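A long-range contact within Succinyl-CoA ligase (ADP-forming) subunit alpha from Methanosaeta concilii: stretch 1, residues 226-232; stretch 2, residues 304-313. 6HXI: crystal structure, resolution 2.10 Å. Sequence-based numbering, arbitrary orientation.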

ATOM      1  N   LYS B 226      65.242 -10.041 -24.560  1.00 63.67           N
ATOM      2  CA  LYS B 226      66.466 -10.612 -25.139  1.00 64.66           C
ATOM      3  C   LYS B 226      66.111 -11.698 -26.183  1.00 69.30           C
ATOM      4  O   LYS B 226      66.975 -12.166 -26.917  1.00 71.40           O
ATOM      5  CB  LYS B 226      67.342 -11.239 -24.027  1.00 67.18           C
ATOM      6  CG  LYS B 226      67.391 -10.474 -22.704  1.00 73.10           C
ATOM      7  CD  LYS B 226      68.224  -9.203 -22.765  1.00 82.29           C
ATOM      8  CE  LYS B 226      68.309  -8.531 -21.423  1.00 85.38           C
ATOM      9  NZ  LYS B 226      68.938  -7.197 -21.539  1.00 91.51           N
ATOM     10  N   MET B 227      64.834 -12.090 -26.245  1.00 64.71           N
ATOM     11  CA  MET B 227      64.373 -13.173 -27.105  1.00 63.60           C
ATOM     12  C   MET B 227      63.034 -12.828 -27.756  1.00 63.36           C
ATOM     13  O   MET B 227      62.134 -12.333 -27.068  1.00 60.91           O
ATOM     14  CB  MET B 227      64.184 -14.380 -26.186  1.00 66.22           C
ATOM     15  CG  MET B 227      64.527 -15.675 -26.784  1.00 70.49           C
ATOM     16  SD  MET B 227      64.201 -16.924 -25.525  1.00 73.19           S
ATOM     17  CE  MET B 227      63.300 -18.050 -26.483  1.00 68.56           C
ATOM     18  N   ILE B 228      62.884 -13.103 -29.073  1.00 58.40           N
ATOM     19  CA  ILE B 228      61.610 -12.871 -29.783  1.00 56.03           C
ATOM     20  C   ILE B 228      61.031 -14.217 -30.260  1.00 58.15           C
ATOM     21  O   ILE B 228      61.770 -15.100 -30.674  1.00 58.81           O
ATOM     22  CB  ILE B 228      61.667 -11.783 -30.903  1.00 59.51           C
ATOM     23  CG1 ILE B 228      62.439 -10.509 -30.432  1.00 60.61           C
ATOM     24  CG2 ILE B 228      60.243 -11.415 -31.391  1.00 58.55           C
ATOM     25  CD1 ILE B 228      62.875  -9.519 -31.542  1.00 59.04           C
ATOM     26  N   ALA B 229      59.727 -14.409 -30.108  1.00 52.76           N
ATOM     27  CA  ALA B 229      59.068 -15.647 -30.523  1.00 51.58           C
ATOM     28  C   ALA B 229      57.785 -15.303 -31.249  1.00 56.05           C
ATOM     29  O   ALA B 229      57.034 -14.457 -30.770  1.00 54.09           O
ATOM     30  CB  ALA B 229      58.768 -16.513 -29.307  1.00 51.12           C
ATOM     31  N   CYS B 230      57.529 -15.921 -32.412  1.00 55.15           N
ATOM     32  CA  CYS B 230      56.256 -15.658 -33.078  1.00 54.94           C
ATOM     33  C   CYS B 230      55.633 -16.891 -33.698  1.00 55.70           C
ATOM     34  O   CYS B 230      56.308 -17.863 -34.001  1.00 55.45           O
ATOM     35  CB  CYS B 230      56.332 -14.503 -34.066  1.00 56.49           C
ATOM     36  SG  CYS B 230      57.286 -14.855 -35.540  1.00 62.98           S
ATOM     37  N   LEU B 231      54.319 -16.855 -33.811  1.00 51.00           N
ATOM     38  CA  LEU B 231      53.514 -17.932 -34.355  1.00 50.91           C
ATOM     39  C   LEU B 231      52.547 -17.333 -35.372  1.00 51.40           C
ATOM     40  O   LEU B 231      51.650 -16.593 -34.998  1.00 48.41           O
ATOM     41  CB  LEU B 231      52.756 -18.617 -33.203  1.00 50.01           C
ATOM     42  CG  LEU B 231      52.011 -19.913 -33.501  1.00 55.55           C
ATOM     43  CD1 LEU B 231      52.971 -21.050 -33.812  1.00 57.54           C
ATOM     44  CD2 LEU B 231      51.089 -20.286 -32.321  1.00 57.69           C
ATOM     45  N   GLY B 232      52.789 -17.608 -36.642  1.00 47.68           N
ATOM     46  CA  GLY B 232      51.953 -17.137 -37.735  1.00 47.22           C
ATOM     47  C   GLY B 232      51.082 -18.242 -38.292  1.00 51.90           C
ATOM     48  O   GLY B 232      50.973 -19.314 -37.686  1.00 50.98           O
ATOM     49  N   SER B 304      57.952 -28.949 -36.489  1.00 62.92           N
ATOM     50  CA  SER B 304      56.478 -28.831 -36.407  1.00 61.04           C
ATOM     51  C   SER B 304      56.108 -28.027 -35.156  1.00 60.88           C
ATOM     52  O   SER B 304      57.005 -27.640 -34.398  1.00 58.39           O
ATOM     53  CB  SER B 304      55.814 -30.211 -36.370  1.00 65.77           C
ATOM     54  OG  SER B 304      55.854 -30.822 -35.090  1.00 73.37           O
ATOM     55  N   PHE B 305      54.796 -27.785 -34.922  1.00 57.82           N
ATOM     56  CA  PHE B 305      54.371 -27.078 -33.710  1.00 56.61           C
ATOM     57  C   PHE B 305      54.770 -27.827 -32.398  1.00 63.99           C
ATOM     58  O   PHE B 305      55.047 -27.182 -31.381  1.00 62.04           O
ATOM     59  CB  PHE B 305      52.878 -26.720 -33.730  1.00 56.21           C
ATOM     60  CG  PHE B 305      52.476 -25.906 -32.523  1.00 54.86           C
ATOM     61  CD1 PHE B 305      52.789 -24.553 -32.443  1.00 56.37           C
ATOM     62  CD2 PHE B 305      51.861 -26.509 -31.434  1.00 55.55           C
ATOM     63  CE1 PHE B 305      52.466 -23.813 -31.304  1.00 56.92           C
ATOM     64  CE2 PHE B 305      51.550 -25.772 -30.288  1.00 57.89           C
ATOM     65  CZ  PHE B 305      51.857 -24.430 -30.228  1.00 55.55           C
ATOM     66  N   ASP B 306      54.843 -29.171 -32.452  1.00 64.76           N
ATOM     67  CA  ASP B 306      55.236 -30.033 -31.335  1.00 67.05           C
ATOM     68  C   ASP B 306      56.592 -29.655 -30.724  1.00 71.71           C
ATOM     69  O   ASP B 306      56.728 -29.664 -29.488  1.00 71.33           O
ATOM     70  CB  ASP B 306      55.236 -31.500 -31.772  1.00 71.65           C
ATOM     71  CG  ASP B 306      53.836 -32.059 -31.900  1.00 89.48           C
ATOM     72  OD1 ASP B 306      53.131 -31.677 -32.856  1.00 90.79           O
ATOM     73  OD2 ASP B 306      53.429 -32.844 -31.021  1.00 99.33           O
ATOM     74  N   ASP B 307      57.583 -29.297 -31.579  1.00 67.44           N
ATOM     75  CA  ASP B 307      58.880 -28.883 -31.057  1.00 67.41           C
ATOM     76  C   ASP B 307      59.057 -27.327 -30.998  1.00 66.72           C
ATOM     77  O   ASP B 307      60.189 -26.865 -31.083  1.00 67.20           O
ATOM     78  CB  ASP B 307      60.055 -29.595 -31.770  1.00 72.66           C
ATOM     79  CG  ASP B 307      60.051 -29.587 -33.283  1.00 87.78           C
ATOM     80  OD1 ASP B 307      59.039 -30.025 -33.878  1.00 92.77           O
ATOM     81  OD2 ASP B 307      61.103 -29.257 -33.874  1.00 91.71           O
ATOM     82  N   TYR B 308      57.961 -26.527 -30.766  1.00 59.69           N
ATOM     83  CA  TYR B 308      58.062 -25.057 -30.600  1.00 57.45           C
ATOM     84  C   TYR B 308      58.803 -24.733 -29.286  1.00 61.57           C
ATOM     85  O   TYR B 308      59.806 -24.020 -29.310  1.00 62.03           O
ATOM     86  CB  TYR B 308      56.673 -24.349 -30.636  1.00 56.00           C
ATOM     87  CG  TYR B 308      56.754 -22.845 -30.817  1.00 54.82           C
ATOM     88  CD1 TYR B 308      56.899 -21.994 -29.722  1.00 54.83           C
ATOM     89  CD2 TYR B 308      56.715 -22.271 -32.084  1.00 55.86           C
ATOM     90  CE1 TYR B 308      56.993 -20.612 -29.884  1.00 50.67           C
ATOM     91  CE2 TYR B 308      56.799 -20.887 -32.259  1.00 55.67           C
ATOM     92  CZ  TYR B 308      56.935 -20.064 -31.155  1.00 58.95           C
ATOM     93  OH  TYR B 308      57.019 -18.708 -31.333  1.00 59.51           O
ATOM     94  N   GLY B 309      58.304 -25.265 -28.166  1.00 58.15           N
ATOM     95  CA  GLY B 309      58.882 -25.070 -26.839  1.00 57.97           C
ATOM     96  C   GLY B 309      60.330 -25.496 -26.768  1.00 63.27           C
ATOM     97  O   GLY B 309      61.147 -24.824 -26.133  1.00 63.32           O
ATOM     98  N   GLU B 310      60.669 -26.592 -27.450  1.00 61.40           N
ATOM     99  CA  GLU B 310      62.054 -27.058 -27.466  1.00 63.30           C
ATOM    100  C   GLU B 310      62.980 -26.013 -28.120  1.00 69.49           C
ATOM    101  O   GLU B 310      64.032 -25.704 -27.560  1.00 70.60           O
ATOM    102  CB  GLU B 310      62.178 -28.462 -28.071  1.00 66.38           C
ATOM    103  CG  GLU B 310      63.602 -29.028 -28.088  1.00 84.36           C
ATOM    104  CD  GLU B 310      64.482 -28.827 -26.858  1.00118.07           C
ATOM    105  OE1 GLU B 310      65.686 -28.531 -27.047  1.00119.41           O
ATOM    106  OE2 GLU B 310      63.982 -28.964 -25.715  1.00109.48           O
ATOM    107  N   MET B 311      62.545 -25.409 -29.247  1.00 66.55           N
ATOM    108  CA  MET B 311      63.294 -24.346 -29.924  1.00 67.48           C
ATOM    109  C   MET B 311      63.430 -23.127 -28.973  1.00 70.74           C
ATOM    110  O   MET B 311      64.508 -22.537 -28.879  1.00 72.27           O
ATOM    111  CB  MET B 311      62.609 -23.970 -31.248  1.00 69.01           C
ATOM    112  CG  MET B 311      63.462 -23.119 -32.162  1.00 74.17           C
ATOM    113  SD  MET B 311      65.096 -23.802 -32.548  1.00 82.28           S
ATOM    114  CE  MET B 311      64.639 -25.271 -33.491  1.00 79.79           C
ATOM    115  N   VAL B 312      62.354 -22.811 -28.221  1.00 64.14           N
ATOM    116  CA  VAL B 312      62.352 -21.742 -27.208  1.00 62.12           C
ATOM    117  C   VAL B 312      63.436 -22.071 -26.149  1.00 65.24           C
ATOM    118  O   VAL B 312      64.257 -21.212 -25.841  1.00 64.71           O
ATOM    119  CB  VAL B 312      60.930 -21.516 -26.592  1.00 62.38           C
ATOM    120  CG1 VAL B 312      60.984 -20.721 -25.292  1.00 61.05           C
ATOM    121  CG2 VAL B 312      60.007 -20.837 -27.590  1.00 60.60           C
ATOM    122  N   ARG B 313      63.447 -23.327 -25.642  1.00 62.20           N
ATOM    123  CA  ARG B 313      64.400 -23.845 -24.651  1.00 64.39           C
ATOM    124  C   ARG B 313      65.838 -23.717 -25.141  1.00 68.75           C
ATOM    125  O   ARG B 313      66.705 -23.316 -24.366  1.00 67.39           O
ATOM    126  CB  ARG B 313      64.082 -25.310 -24.299  1.00 67.75           C
ATOM    127  CG  ARG B 313      64.833 -25.868 -23.099  1.00 83.47           C
ATOM    128  CD  ARG B 313      64.116 -27.091 -22.572  1.00102.82           C
ATOM    129  NE  ARG B 313      64.727 -27.624 -21.354  1.00123.71           N
ATOM    130  CZ  ARG B 313      64.047 -28.166 -20.345  1.00143.74           C
ATOM    131  NH1 ARG B 313      62.719 -28.230 -20.385  1.00132.94           N
ATOM    132  NH2 ARG B 313      64.689 -28.644 -19.286  1.00131.38           N
TER

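How do a strand and a helix so far apart in sequence come to lie together? The strand segment from Met 227 to Gly 232 and the helix containing Tyr 308 and Val 312 run nearly antiparallel, at 168°, and their axes come no closer than 10.5 Å. Side chains have to fill that gap. Along the strand, residues alternate in the usual way: Met 227, Ala 229 and Leu 231 point their CA-to-CB bonds toward the second stretch, Cys 230 points away, and Ile 228 is out of reach. The contact is modest, burying 294 Å² over both sides, yet every residue that takes part in it is buried in the assembly.

What polar interaction joins the two? There is one hydrogen bond across the contact, and it is weak: Tyr 308 OH donates to the backbone Cys 230 O at 2.9 Å. With chi1 in the t range, the long tyrosine side chain carries its hydroxyl all the way to the strand, and Cys 230 O lies at the edge of the ring, near its plane. Because the acceptor belongs to the backbone, Cys 230 can contribute although its own side chain points away. Cys 230 N is also close to Tyr 308 OH, at 3.0 Å, but the angle is too poor for a hydrogen bond.

Which apolar contacts accompany this bond? Leu 231 CD1 lies 3.8 Å from Phe 305 CE1, at the edge of that ring, and 4.1 Å from Tyr 308 CE2, so a single methyl group touches both aromatic residues. Phe 305 starts out sideways, but its end comes nearer and reaches the leucine. At the other end of the contact, Met 227 CE sits 3.7 Å from Val 312 CG1; the same methyl also packs against the backbone carbonyl, with Met 227 CE 3.4 Å from Val 312 O, a van der Waals contact rather than an apolar pair. The long, unbranched methionine spans the gap to a compact, branched valine.

Why do small and large residues suit their places? Ala 229 lies where the tyrosine tip arrives: its CB is 3.5 Å from Tyr 308 OH and 4.4 Å from Tyr 308 CZ, so its single methyl packs against the end of that side chain while the hydroxyl continues to the backbone. Tyr 308, with 71 Å² covered by the strand, is the most extensively covered residue of the contact, and it combines a broad apolar ring with a polar end. The charged side chains of Glu 310 and Arg 313, by contrast, stay out of the contact and are exposed.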